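Local coordinates for polyphosphate kinase (Porphyromonas gingivalis, PDB 2O8R), which probably catalyses the reversible transfer of the terminal phosphate of ATP to a growing chain of inorganic polyphosphate, with magnesium as cofactor, at residues 11-16 with 570-575; 15-20 with 47-52; 55-60 with 82-87. The protein carries 3 engineered substitutions. One frame throughout, in Å; residues are numbered along the deposited sequence.

Interaction 1: residues 11-16 with 570-575. With SO4 (sulfate ion), chain C.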
loop_
_atom_site.group_PDB
_atom_site.type_symbol
_atom_site.label_atom_id
_atom_site.label_comp_id
_atom_site.label_asym_id
_atom_site.label_seq_id
_atom_site.Cartn_x
_atom_site.Cartn_y
_atom_site.Cartn_z
ATOM N N PHE A 11 -30.960 -26.641 4.599
ATOM C CA PHE A 11 -29.830 -26.502 5.513
ATOM C C PHE A 11 -29.848 -25.098 6.053
ATOM O O PHE A 11 -30.273 -24.183 5.349
ATOM C CB PHE A 11 -28.511 -26.669 4.785
ATOM C CG PHE A 11 -28.230 -28.061 4.347
ATOM C CD1 PHE A 11 -28.333 -29.118 5.240
ATOM C CD2 PHE A 11 -27.819 -28.309 3.038
ATOM C CE1 PHE A 11 -28.055 -30.414 4.820
ATOM C CE2 PHE A 11 -27.529 -29.590 2.612
ATOM C CZ PHE A 11 -27.649 -30.655 3.501
ATOM N N ARG A 12 -29.400 -24.924 7.293
ATOM C CA ARG A 12 -29.111 -23.589 7.810
ATOM C C ARG A 12 -27.886 -23.051 7.063
ATOM O O ARG A 12 -26.973 -23.809 6.733
ATOM C CB ARG A 12 -28.850 -23.654 9.305
ATOM C CG ARG A 12 -29.976 -24.328 10.043
ATOM C CD ARG A 12 -29.823 -24.302 11.554
ATOM N NE ARG A 12 -30.798 -25.201 12.168
ATOM C CZ ARG A 12 -32.035 -24.858 12.530
ATOM N NH1 ARG A 12 -32.473 -23.614 12.357
ATOM N NH2 ARG A 12 -32.842 -25.770 13.066
ATOM N N ARG A 13 -27.868 -21.759 6.771
ATOM C CA ARG A 13 -26.818 -21.223 5.908
ATOM C C ARG A 13 -25.415 -21.298 6.532
ATOM O O ARG A 13 -24.458 -21.669 5.857
ATOM C CB ARG A 13 -27.165 -19.821 5.389
ATOM C CG ARG A 13 -27.493 -18.788 6.447
ATOM C CD ARG A 13 -27.595 -17.408 5.827
ATOM N NE ARG A 13 -26.280 -16.901 5.437
ATOM C CZ ARG A 13 -26.069 -15.769 4.771
ATOM N NH1 ARG A 13 -27.087 -15.005 4.404
ATOM N NH2 ARG A 13 -24.832 -15.397 4.470
ATOM N N ASP A 14 -25.319 -20.992 7.824
ATOM C CA ASP A 14 -24.053 -21.020 8.560
ATOM C C ASP A 14 -23.466 -22.416 8.713
ATOM O O ASP A 14 -22.258 -22.595 8.606
ATOM C CB ASP A 14 -24.233 -20.370 9.933
ATOM C CG ASP A 14 -24.655 -18.917 9.827
ATOM O OD1 ASP A 14 -23.951 -18.160 9.135
ATOM O OD2 ASP A 14 -25.689 -18.533 10.412
HETATM N N MSE A 15 -24.320 -23.402 8.960
HETATM C CA MSE A 15 -23.884 -24.785 8.976
HETATM C C MSE A 15 -23.333 -25.142 7.605
HETATM O O MSE A 15 -22.255 -25.728 7.479
HETATM C CB MSE A 15 -25.046 -25.714 9.329
HETATM C CG MSE A 15 -25.572 -25.589 10.747
HETATM SE SE MSE A 15 -24.197 -25.177 12.082
HETATM C CE MSE A 15 -24.628 -23.299 12.404
ATOM N N SER A 16 -24.086 -24.763 6.581
ATOM C CA SER A 16 -23.650 -24.897 5.214
ATOM C C SER A 16 -22.338 -24.158 5.001
ATOM O O SER A 16 -21.446 -24.666 4.333
ATOM C CB SER A 16 -24.723 -24.374 4.266
ATOM O OG SER A 16 -24.204 -24.191 2.970
ATOM N N ARG A 570 -19.678 -23.899 -4.697
ATOM C CA ARG A 570 -18.524 -24.069 -3.814
ATOM C C ARG A 570 -18.786 -23.625 -2.385
ATOM O O ARG A 570 -18.317 -24.259 -1.441
ATOM C CB ARG A 570 -17.235 -23.457 -4.381
ATOM C CG ARG A 570 -17.288 -21.998 -4.642
ATOM C CD ARG A 570 -15.917 -21.354 -4.610
ATOM N NE ARG A 570 -16.105 -19.961 -4.206
ATOM C CZ ARG A 570 -15.607 -19.418 -3.103
ATOM N NH1 ARG A 570 -14.812 -20.121 -2.306
ATOM N NH2 ARG A 570 -15.876 -18.157 -2.816
ATOM N N GLY A 571 -19.552 -22.557 -2.219
ATOM C CA GLY A 571 -19.782 -22.011 -0.881
ATOM C C GLY A 571 -21.053 -22.505 -0.232
ATOM O O GLY A 571 -21.275 -23.709 -0.092
ATOM N N ILE A 572 -21.892 -21.558 0.156
ATOM C CA ILE A 572 -23.120 -21.867 0.852
ATOM C C ILE A 572 -24.126 -22.526 -0.072
ATOM O O ILE A 572 -24.430 -22.005 -1.131
ATOM C CB ILE A 572 -23.737 -20.611 1.478
ATOM C CG1 ILE A 572 -22.925 -20.155 2.685
ATOM C CG2 ILE A 572 -25.145 -20.874 1.942
ATOM C CD1 ILE A 572 -23.446 -18.841 3.248
ATOM N N CYS A 573 -24.618 -23.689 0.338
ATOM C CA CYS A 573 -25.743 -24.317 -0.313
ATOM C C CYS A 573 -26.784 -24.782 0.703
ATOM O O CYS A 573 -26.474 -25.556 1.599
ATOM C CB CYS A 573 -25.274 -25.490 -1.148
ATOM S SG CYS A 573 -26.555 -26.110 -2.221
ATOM N N CYS A 574 -28.019 -24.310 0.555
ATOM C CA CYS A 574 -29.086 -24.610 1.520
ATOM C C CYS A 574 -30.067 -25.616 0.988
ATOM O O CYS A 574 -30.963 -26.046 1.704
ATOM C CB CYS A 574 -29.855 -23.353 1.899
ATOM S SG CYS A 574 -28.878 -22.124 2.764
ATOM N N LEU A 575 -29.919 -25.962 -0.280
ATOM C CA LEU A 575 -30.666 -27.056 -0.856
ATOM C C LEU A 575 -30.053 -28.330 -0.309
ATOM O O LEU A 575 -28.844 -28.492 -0.343
ATOM C CB LEU A 575 -30.567 -27.020 -2.375
ATOM C CG LEU A 575 -31.364 -28.038 -3.182
ATOM C CD1 LEU A 575 -31.846 -27.407 -4.472
ATOM C CD2 LEU A 575 -30.535 -29.277 -3.471
HETATM S S SO4 C . -30.693 -19.669 8.169
HETATM O O1 SO4 C . -30.796 -19.870 6.722
HETATM O O2 SO4 C . -29.526 -20.371 8.708
HETATM O O3 SO4 C . -30.550 -18.245 8.457
HETATM O O4 SO4 C . -31.905 -20.196 8.795
#
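Phe11 and Ser16 join the start of helix 13-29 to the loop 570-575 through two hydrogen bonds, one using main chain only. Phe11 N donates to Cys574 O at 3.0 Å. Further along, Cys573 N donates to Ser16 OG at 2.7 Å; the serine hydroxyl lies anti to its own backbone N (chi1 166°), which turns it from the first helical turn toward the loop. A small hydroxyl residue suits this place, since it supplies an acceptor to a buried N-H and lets the backbones come close.

Van der Waals packing fills in between. The Phe11 ring presents its edge to Cys573 O, with CD2 at 3.4 Å, while the same side chain also touches Val576, Pro577 and Leu663. Cys574 SG rests 3.9 Å from Arg13 CB, and Ile572 CD1 lies 3.9 Å from Arg13 NH2, the two side chains crossing obliquely. Branched Ile572 also touches Ser16 OG with CG2.

At the helix start, where Arg12 is the N-cap, Arg13 N donates to O2 of a sulfate, probably from the crystallisation liquor, at 2.9 Å. Such anion binding is characteristic of a helix N-terminus, whose dipole probably helps. The whole is an interdomain contact of the PPK1 fold: an N-terminal-domain helix docks on a loop of the second phospholipase D-like domain that begins with Arg570, a predicted ATP-binding residue.

Interaction 2: residues 15-20 with 47-52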
loop_
_atom_site.group_PDB
_atom_site.type_symbol
_atom_site.label_atom_id
_atom_site.label_comp_id
_atom_site.label_asym_id
_atom_site.label_seq_id
_atom_site.Cartn_x
_atom_site.Cartn_y
_atom_site.Cartn_z
HETATM N N MSE A 15 -24.320 -23.402 8.960
HETATM C CA MSE A 15 -23.884 -24.785 8.976
HETATM C C MSE A 15 -23.333 -25.142 7.605
HETATM O O MSE A 15 -22.255 -25.728 7.479
HETATM C CB MSE A 15 -25.046 -25.714 9.329
HETATM C CG MSE A 15 -25.572 -25.589 10.747
HETATM SE SE MSE A 15 -24.197 -25.177 12.082
HETATM C CE MSE A 15 -24.628 -23.299 12.404
ATOM N N SER A 16 -24.086 -24.763 6.581
ATOM C CA SER A 16 -23.650 -24.897 5.214
ATOM C C SER A 16 -22.338 -24.158 5.001
ATOM O O SER A 16 -21.446 -24.666 4.333
ATOM C CB SER A 16 -24.723 -24.374 4.266
ATOM O OG SER A 16 -24.204 -24.191 2.970
ATOM N N TRP A 17 -22.192 -22.974 5.582
ATOM C CA TRP A 17 -20.927 -22.261 5.425
ATOM C C TRP A 17 -19.791 -23.030 6.058
ATOM O O TRP A 17 -18.753 -23.216 5.440
ATOM C CB TRP A 17 -20.962 -20.856 6.007
ATOM C CG TRP A 17 -19.705 -20.099 5.691
ATOM C CD1 TRP A 17 -19.473 -19.324 4.587
ATOM C CD2 TRP A 17 -18.506 -20.053 6.471
ATOM N NE1 TRP A 17 -18.213 -18.797 4.636
ATOM C CE2 TRP A 17 -17.594 -19.227 5.780
ATOM C CE3 TRP A 17 -18.112 -20.634 7.685
ATOM C CZ2 TRP A 17 -16.308 -18.961 6.262
ATOM C CZ3 TRP A 17 -16.844 -20.366 8.165
ATOM C CH2 TRP A 17 -15.951 -19.536 7.448
ATOM N N LEU A 18 -19.996 -23.472 7.294
ATOM C CA LEU A 18 -18.975 -24.206 8.032
ATOM C C LEU A 18 -18.538 -25.460 7.293
ATOM O O LEU A 18 -17.383 -25.871 7.366
ATOM C CB LEU A 18 -19.454 -24.511 9.457
ATOM C CG LEU A 18 -19.433 -23.280 10.378
ATOM C CD1 LEU A 18 -20.216 -23.500 11.668
ATOM C CD2 LEU A 18 -18.000 -22.839 10.683
ATOM N N SER A 19 -19.466 -26.034 6.541
ATOM C CA SER A 19 -19.184 -27.172 5.681
ATOM C C SER A 19 -18.161 -26.808 4.609
ATOM O O SER A 19 -17.268 -27.595 4.285
ATOM C CB SER A 19 -20.485 -27.643 5.027
ATOM O OG SER A 19 -20.285 -28.822 4.282
ATOM N N PHE A 20 -18.309 -25.602 4.065
ATOM C CA PHE A 20 -17.400 -25.075 3.059
ATOM C C PHE A 20 -16.005 -24.907 3.650
ATOM O O PHE A 20 -15.014 -25.307 3.038
ATOM C CB PHE A 20 -17.955 -23.763 2.499
ATOM C CG PHE A 20 -16.920 -22.830 1.959
ATOM C CD1 PHE A 20 -16.235 -23.131 0.785
ATOM C CD2 PHE A 20 -16.653 -21.625 2.607
ATOM C CE1 PHE A 20 -15.279 -22.263 0.276
ATOM C CE2 PHE A 20 -15.699 -20.744 2.112
ATOM C CZ PHE A 20 -15.010 -21.060 0.944
ATOM N N SER A 47 -8.336 -17.289 7.824
ATOM C CA SER A 47 -8.866 -15.962 7.440
ATOM C C SER A 47 -10.372 -15.957 7.178
ATOM O O SER A 47 -11.050 -14.977 7.490
ATOM C CB SER A 47 -8.121 -15.362 6.238
ATOM O OG SER A 47 -7.735 -16.368 5.330
ATOM N N ASN A 48 -10.883 -17.051 6.607
ATOM C CA ASN A 48 -12.323 -17.226 6.413
ATOM C C ASN A 48 -13.080 -17.276 7.720
ATOM O O ASN A 48 -14.137 -16.684 7.833
ATOM C CB ASN A 48 -12.637 -18.505 5.638
ATOM C CG ASN A 48 -12.065 -18.498 4.259
ATOM O OD1 ASN A 48 -11.667 -17.449 3.736
ATOM N ND2 ASN A 48 -12.008 -19.672 3.651
ATOM N N LEU A 49 -12.539 -18.002 8.695
ATOM C CA LEU A 49 -13.181 -18.146 9.991
ATOM C C LEU A 49 -13.090 -16.839 10.778
ATOM O O LEU A 49 -13.882 -16.577 11.680
ATOM C CB LEU A 49 -12.547 -19.292 10.767
ATOM C CG LEU A 49 -13.240 -19.694 12.066
ATOM C CD1 LEU A 49 -14.703 -20.012 11.797
ATOM C CD2 LEU A 49 -12.534 -20.870 12.724
ATOM N N GLU A 50 -12.130 -16.003 10.414
ATOM C CA GLU A 50 -12.016 -14.700 11.038
ATOM C C GLU A 50 -13.151 -13.814 10.544
ATOM O O GLU A 50 -13.794 -13.126 11.330
ATOM C CB GLU A 50 -10.653 -14.085 10.732
ATOM C CG GLU A 50 -10.409 -12.728 11.366
ATOM C CD GLU A 50 -10.306 -12.776 12.878
ATOM O OE1 GLU A 50 -9.579 -13.638 13.423
ATOM O OE2 GLU A 50 -10.954 -11.933 13.525
ATOM N N GLU A 51 -13.398 -13.866 9.238
ATOM C CA GLU A 51 -14.455 -13.097 8.585
ATOM C C GLU A 51 -15.839 -13.534 9.070
ATOM O O GLU A 51 -16.669 -12.703 9.426
ATOM C CB GLU A 51 -14.333 -13.249 7.062
ATOM C CG GLU A 51 -15.381 -12.511 6.239
ATOM C CD GLU A 51 -15.117 -11.018 6.116
ATOM O OE1 GLU A 51 -13.980 -10.570 6.383
ATOM O OE2 GLU A 51 -16.054 -10.285 5.740
ATOM N N PHE A 52 -16.058 -14.844 9.093
ATOM C CA PHE A 52 -17.256 -15.456 9.640
ATOM C C PHE A 52 -17.523 -14.967 11.048
ATOM O O PHE A 52 -18.640 -14.577 11.368
ATOM C CB PHE A 52 -17.089 -16.968 9.663
ATOM C CG PHE A 52 -18.336 -17.732 10.033
ATOM C CD1 PHE A 52 -19.373 -17.887 9.118
ATOM C CD2 PHE A 52 -18.449 -18.342 11.283
ATOM C CE1 PHE A 52 -20.507 -18.629 9.444
ATOM C CE2 PHE A 52 -19.578 -19.080 11.621
ATOM C CZ PHE A 52 -20.610 -19.228 10.696
#
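Trp17 and Phe52 stack between the antiparallel helices 13-29 and 35-63 in the helical N-terminal domain of polyphosphate kinase. The short axes of 15-20 and 47-52 run at 163° and approach to 11.3 Å, a wide spacing that large aromatic side chains can fill.

The stack is offset: the six-membered ring of Trp17 and the ring of Phe52 have centroids 4.3 Å apart and planes only 9° from parallel. Phe52 CD1 sits over the indole near CE3, toward the rim, and Phe52 CB adds a CH-pi contact, 3.9 Å from the centroid of the Trp17 six-membered ring. The Trp17 CG is anti to its backbone N (chi1 -173°), which starts the indole toward the facing helix. On the other face of the indole lies Phe20 CD2, 3.8 Å above the plane, so Trp17 has a phenylalanine carbon on each face, although only Phe52 is stacked on it. At the far edge of the indole lies Leu49 N, while Asn48 CB approaches CZ2 of Trp17 at 3.8 Å.

Two leucines flank the stack: Leu18 CD2 meets Phe52 CE2 at 4.2 Å, the two side chains crossing at about a right angle, and Leu49 CD1 lies 4.2 Å from Trp17 CZ3. Asn48, a predicted ATP-binding residue, brings ND2 near Phe20 CE2, but that amide nitrogen is hydrogen-bonded to Asn21 OD1, which helps set its orientation.

Helix 83-112 completes the packing, with Ile87 against Phe52, Thr90 against Leu18 and Val91 against Leu49. On helix 35-63, Glu50 forms salt bridges with Lys233 and Arg268 of strands 225-235 and 268-272, while Phe20 touches Arg570 in the loop after strand 564-569.

Interaction 3: residues 55-60 with 82-87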
loop_
_atom_site.group_PDB
_atom_site.type_symbol
_atom_site.label_atom_id
_atom_site.label_comp_id
_atom_site.label_asym_id
_atom_site.label_seq_id
_atom_site.Cartn_x
_atom_site.Cartn_y
_atom_site.Cartn_z
ATOM N N VAL A 55 -18.535 -10.917 11.190
ATOM C CA VAL A 55 -19.812 -10.483 10.602
ATOM C C VAL A 55 -21.002 -11.395 10.945
ATOM O O VAL A 55 -22.132 -10.932 11.135
ATOM C CB VAL A 55 -19.727 -10.231 9.055
ATOM C CG1 VAL A 55 -18.279 -10.193 8.575
ATOM C CG2 VAL A 55 -20.523 -11.253 8.273
ATOM N N ARG A 56 -20.740 -12.687 11.048
ATOM C CA ARG A 56 -21.810 -13.653 11.129
ATOM C C ARG A 56 -22.083 -14.061 12.576
ATOM O O ARG A 56 -23.236 -14.047 13.012
ATOM C CB ARG A 56 -21.470 -14.846 10.239
ATOM C CG ARG A 56 -22.619 -15.696 9.850
ATOM C CD ARG A 56 -23.599 -15.009 8.922
ATOM N NE ARG A 56 -24.890 -15.676 9.076
ATOM C CZ ARG A 56 -26.070 -15.155 8.761
ATOM N NH1 ARG A 56 -26.156 -13.935 8.242
ATOM N NH2 ARG A 56 -27.165 -15.870 8.961
ATOM N N VAL A 57 -21.031 -14.396 13.324
ATOM C CA VAL A 57 -21.174 -14.740 14.738
ATOM C C VAL A 57 -21.602 -13.500 15.518
ATOM O O VAL A 57 -22.462 -13.575 16.407
ATOM C CB VAL A 57 -19.883 -15.384 15.318
ATOM C CG1 VAL A 57 -19.763 -15.162 16.824
ATOM C CG2 VAL A 57 -19.851 -16.865 15.013
ATOM N N ALA A 58 -21.027 -12.360 15.144
ATOM C CA ALA A 58 -21.395 -11.067 15.713
ATOM C C ALA A 58 -22.884 -10.777 15.538
ATOM O O ALA A 58 -23.556 -10.378 16.497
ATOM C CB ALA A 58 -20.566 -9.958 15.092
ATOM N N TYR A 59 -23.386 -10.987 14.320
ATOM C CA TYR A 59 -24.808 -10.841 14.029
ATOM C C TYR A 59 -25.673 -11.668 14.971
ATOM O O TYR A 59 -26.618 -11.151 15.567
ATOM C CB TYR A 59 -25.121 -11.214 12.580
ATOM C CG TYR A 59 -26.601 -11.426 12.324
ATOM C CD1 TYR A 59 -27.463 -10.344 12.141
ATOM C CD2 TYR A 59 -27.138 -12.710 12.267
ATOM C CE1 TYR A 59 -28.820 -10.539 11.916
ATOM C CE2 TYR A 59 -28.483 -12.916 12.041
ATOM C CZ TYR A 59 -29.320 -11.830 11.868
ATOM O OH TYR A 59 -30.661 -12.050 11.648
ATOM N N HIS A 60 -25.340 -12.948 15.110
ATOM C CA HIS A 60 -26.084 -13.836 15.996
ATOM C C HIS A 60 -25.950 -13.459 17.465
ATOM O O HIS A 60 -26.816 -13.783 18.274
ATOM C CB HIS A 60 -25.646 -15.278 15.797
ATOM C CG HIS A 60 -25.999 -15.834 14.456
ATOM N ND1 HIS A 60 -27.221 -15.613 13.860
ATOM C CD2 HIS A 60 -25.298 -16.615 13.601
ATOM C CE1 HIS A 60 -27.257 -16.230 12.693
ATOM N NE2 HIS A 60 -26.104 -16.849 12.513
ATOM N N HIS A 82 -29.159 -21.546 20.026
ATOM C CA HIS A 82 -28.706 -22.840 19.506
ATOM C C HIS A 82 -27.747 -22.729 18.322
ATOM O O HIS A 82 -26.690 -23.367 18.316
ATOM C CB HIS A 82 -29.892 -23.734 19.160
ATOM C CG HIS A 82 -30.517 -24.366 20.360
ATOM N ND1 HIS A 82 -31.508 -23.750 21.094
ATOM C CD2 HIS A 82 -30.264 -25.543 20.979
ATOM C CE1 HIS A 82 -31.855 -24.530 22.102
ATOM N NE2 HIS A 82 -31.116 -25.624 22.055
ATOM N N ILE A 83 -28.132 -21.936 17.322
ATOM C CA ILE A 83 -27.241 -21.572 16.225
ATOM C C ILE A 83 -25.812 -21.288 16.729
ATOM O O ILE A 83 -24.870 -21.951 16.277
ATOM C CB ILE A 83 -27.848 -20.437 15.354
ATOM C CG1 ILE A 83 -28.817 -21.042 14.324
ATOM C CG2 ILE A 83 -26.785 -19.643 14.637
ATOM C CD1 ILE A 83 -29.985 -20.121 13.884
ATOM N N LEU A 84 -25.665 -20.378 17.701
ATOM C CA LEU A 84 -24.342 -20.046 18.282
ATOM C C LEU A 84 -23.629 -21.222 18.944
ATOM O O LEU A 84 -22.407 -21.341 18.852
ATOM C CB LEU A 84 -24.425 -18.879 19.276
ATOM C CG LEU A 84 -24.409 -17.449 18.724
ATOM C CD1 LEU A 84 -24.503 -16.435 19.851
ATOM C CD2 LEU A 84 -23.160 -17.193 17.895
ATOM N N GLN A 85 -24.393 -22.080 19.612
ATOM C CA GLN A 85 -23.841 -23.257 20.264
ATOM C C GLN A 85 -23.386 -24.269 19.220
ATOM O O GLN A 85 -22.377 -24.947 19.408
ATOM C CB GLN A 85 -24.889 -23.876 21.179
ATOM C CG GLN A 85 -24.412 -25.076 21.965
ATOM C CD GLN A 85 -25.508 -26.111 22.149
ATOM O OE1 GLN A 85 -26.661 -25.893 21.765
ATOM N NE2 GLN A 85 -25.151 -27.250 22.733
ATOM N N ALA A 86 -24.124 -24.353 18.115
ATOM C CA ALA A 86 -23.789 -25.265 17.028
ATOM C C ALA A 86 -22.509 -24.842 16.323
ATOM O O ALA A 86 -21.645 -25.680 16.046
ATOM C CB ALA A 86 -24.935 -25.363 16.041
ATOM N N ILE A 87 -22.394 -23.547 16.038
ATOM C CA ILE A 87 -21.177 -22.994 15.450
ATOM C C ILE A 87 -19.969 -23.352 16.308
ATOM O O ILE A 87 -19.014 -23.964 15.834
ATOM C CB ILE A 87 -21.254 -21.451 15.301
ATOM C CG1 ILE A 87 -22.319 -21.057 14.285
ATOM C CG2 ILE A 87 -19.896 -20.862 14.883
ATOM C CD1 ILE A 87 -22.709 -19.616 14.373
#
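The imidazole of His60 receives Ile83 CG2 over one face, in a CH-pi contact 3.6 Å from the ring centroid and 17° off the normal. The methyl is shifted toward the rim, near CD2 and NE2. His60 CG is anti to the carbonyl carbon, beside the backbone N (chi1 -67°), which places the base of the ring within van der Waals range of that methyl. Ile87 CD1 approaches the same ring obliquely, 4.0 Å from CD2. Within 55-60, His60 CE1 lies at the edge of the Tyr59 ring, and Tyr59 CD2 stands over one face of the Arg56 guanidinium.

Histidine suits this place because it has two uses: its flat surface takes an aliphatic methyl, while NE2 hydrogen-bonds to Asp14 OD2 of helix 13-29. The bond to the carboxylate probably fixes the ring's rotation and would favour a protonated imidazole. The other oxygen of Asp14, OD1, forms a salt bridge with Arg56 NE, which ties two side chains of 55-60 to one acid.

The remaining contact is aliphatic. Leu84 CD2 reaches His60 CB at 3.8 Å and Val57 CG1 at 4.1 Å, so one leucine methyl lies against two residues about one helical turn apart. Ile87 CG2 meets Val57 CG2 at 4.0 Å, the two beta-branched side chains sliding past each other in opposite directions. With no hydrogen bond crossing between the segments, shape and apolar surface carry the packing.

The short axes of 55-60 and 83-87 approach to 10.6 Å at 144°, so helices 35-63 and 83-112 run roughly antiparallel. Helix 13-29 packs against both: Met15 touches Ala86 and Ile87, and Arg13 touches Arg56. Phe52, earlier on helix 35-63, meets Val57 and Ile87, and Thr267, just before strand 268-272, touches Val57.

Three helices, 13-29, 35-63 and 83-112, link the contacts. Interactions 1 and 2 share Met15 and Ser16 of the first helix, their centres about 10 Å apart; interactions 2 and 3 share helix 35-63, at about 11 Å between centres, and follow each other along the chain. The centres of interactions 1 and 3 are about 14 Å apart, bridged by Asp14 of helix 13-29. Interactions 2 and 3 hold neighbouring helices of the N-terminal domain together, whereas interaction 1 joins segments 554 residues apart and fastens that domain to the second C-terminal domain. Predicted ATP-binding residues Asn48 and Arg570 thus come from both sides of this junction, consistent with a nucleotide site formed between domains.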